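Local coordinates for Alr4995 protein (Nostoc sp., PDB 6LRF), which acts as a bifunctional arginine dihydrolase and ornithine cyclodeaminase, hydrolysing arginine to ornithine, ammonia and carbon dioxide and converting ornithine to proline and ammonia, at the interface of chains A and B. Coordinates in Å, arbitrary orientation; residue numbers count along the deposited sequence, not the author numbering. Chains: chain A/B, Alr4995 protein.

The interface of chains A and B. Residues chain A 502-503, 679, 681-682; chain B 465-468.
A:Thr502 meets the first turn of helix 467-486 of chain B, and the meeting shows how the N-H groups at a helix start, which lack partners within their own helix, can be satisfied by a neighbouring subunit. It is one patch of a two-fold symmetric interface between identical chains, with a twin where the chains exchange, in a deposited assembly of four copies that may be the biological one. The hydroxyl OG1 of A:Thr502 accepts a hydrogen bond from the amide N of B:Glu467 at 3.2 Å, while the carbonyl O of the same threonine accepts one from the amide N of B:Arg468 at 3.3 Å, the donor lying almost in line with the C=O bond (170°). One residue thus caps two successive amides, with its OG1 turned anti to its own backbone N (chi1 -158°).

Behind the hydroxyl stands A:Asp679. Its OD1 accepts a hydrogen bond from OG1 of A:Thr502 at 2.6 Å through the syn lone pair, which leaves the threonine oxygen to accept from chain B. OD2 is met on its anti side by N of A:Gly681 and, at 3.1 Å, N of A:Leu682, both tilted out of the carboxylate plane. The aspartate thus N-caps helix 680-693, whose start would be expected to stabilise a negative charge on it.

B:Glu467 completes the tight part, its extended chain reaching across chain A between A:Gly681 and A:Gly503, with CD 3.6 Å from O of A:Gly681. It crosses A:Asp679 at about a right angle, the carboxylate planes 74° apart. With its OE2 4.9 Å from OD2 of A:Asp679, its like charge would work against that stabilisation. OE2 also stands 3.0 Å from O of A:Gly503, doubtful as a bond since no proton is seen.

Beyond this centre the contact loosens. B:Ser465 and B:Ser466 graze the edge, and B:Arg468, bent at chi3, sends its guanidinium away, its CG staying 3.2 Å from O of A:Thr502.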
loop_
_atom_site.group_PDB
_atom_site.type_symbol
_atom_site.label_atom_id
_atom_site.label_comp_id
_atom_site.label_asym_id
_atom_site.label_seq_id
_atom_site.Cartn_x
_atom_site.Cartn_y
_atom_site.Cartn_z
ATOM N N THR A 502 17.654 -2.374 5.585
ATOM C CA THR A 502 17.416 -1.636 4.370
ATOM C C THR A 502 18.738 -1.104 3.823
ATOM O O THR A 502 18.850 -0.820 2.625
ATOM C CB THR A 502 16.434 -0.488 4.598
ATOM O OG1 THR A 502 15.853 -0.124 3.342
ATOM C CG2 THR A 502 17.152 0.704 5.222
ATOM N N GLY A 503 19.737 -1.003 4.697
ATOM C CA GLY A 503 21.069 -0.593 4.295
ATOM C C GLY A 503 21.492 0.717 4.917
ATOM O O GLY A 503 22.434 1.357 4.452
ATOM N N ASP A 679 11.598 5.081 2.689
ATOM C CA ASP A 679 12.609 4.124 3.155
ATOM C C ASP A 679 13.558 4.820 4.137
ATOM O O ASP A 679 14.104 5.882 3.826
ATOM C CB ASP A 679 13.381 3.550 1.956
ATOM C CG ASP A 679 14.388 2.465 2.351
ATOM O OD1 ASP A 679 14.102 1.271 2.112
ATOM O OD2 ASP A 679 15.481 2.795 2.864
ATOM N N GLY A 681 16.493 4.057 5.119
ATOM C CA GLY A 681 17.882 4.061 4.696
ATOM C C GLY A 681 18.113 5.210 3.726
ATOM O O GLY A 681 19.100 5.935 3.814
ATOM N N LEU A 682 17.185 5.363 2.794
ATOM C CA LEU A 682 17.202 6.485 1.854
ATOM C C LEU A 682 17.174 7.830 2.599
ATOM O O LEU A 682 17.938 8.743 2.285
ATOM C CB LEU A 682 16.011 6.359 0.895
ATOM C CG LEU A 682 15.787 7.323 -0.274
ATOM C CD1 LEU A 682 14.839 8.437 0.140
ATOM C CD2 LEU A 682 17.104 7.870 -0.840
ATOM N N SER B 465 10.909 -0.700 -2.642
ATOM C CA SER B 465 12.264 -1.249 -2.766
ATOM C C SER B 465 13.200 -0.735 -1.666
ATOM O O SER B 465 13.122 0.419 -1.276
ATOM C CB SER B 465 12.855 -0.924 -4.146
ATOM O OG SER B 465 11.916 -1.154 -5.187
ATOM N N SER B 466 14.092 -1.591 -1.174
ATOM C CA SER B 466 15.006 -1.205 -0.104
ATOM C C SER B 466 15.998 -0.123 -0.561
ATOM O O SER B 466 15.996 0.302 -1.732
ATOM C CB SER B 466 15.767 -2.424 0.418
ATOM O OG SER B 466 16.534 -3.032 -0.604
ATOM N N GLU B 467 16.834 0.346 0.361
ATOM C CA GLU B 467 17.865 1.297 -0.047
ATOM C C GLU B 467 18.845 0.601 -0.976
ATOM O O GLU B 467 19.202 1.148 -2.012
ATOM C CB GLU B 467 18.616 1.896 1.147
ATOM C CG GLU B 467 19.682 2.941 0.747
ATOM C CD GLU B 467 20.640 3.308 1.893
ATOM O OE1 GLU B 467 21.680 3.950 1.612
ATOM O OE2 GLU B 467 20.359 2.950 3.072
ATOM N N ARG B 468 19.282 -0.599 -0.591
ATOM C CA ARG B 468 20.236 -1.355 -1.405
ATOM C C ARG B 468 19.742 -1.496 -2.851
ATOM O O ARG B 468 20.503 -1.293 -3.798
ATOM C CB ARG B 468 20.491 -2.758 -0.831
ATOM C CG ARG B 468 20.291 -2.944 0.665
ATOM C CD ARG B 468 20.907 -4.271 1.107
ATOM N NE ARG B 468 20.039 -4.995 2.035
ATOM C CZ ARG B 468 19.278 -6.041 1.704
ATOM N NH1 ARG B 468 19.275 -6.499 0.455
ATOM N NH2 ARG B 468 18.519 -6.633 2.628
#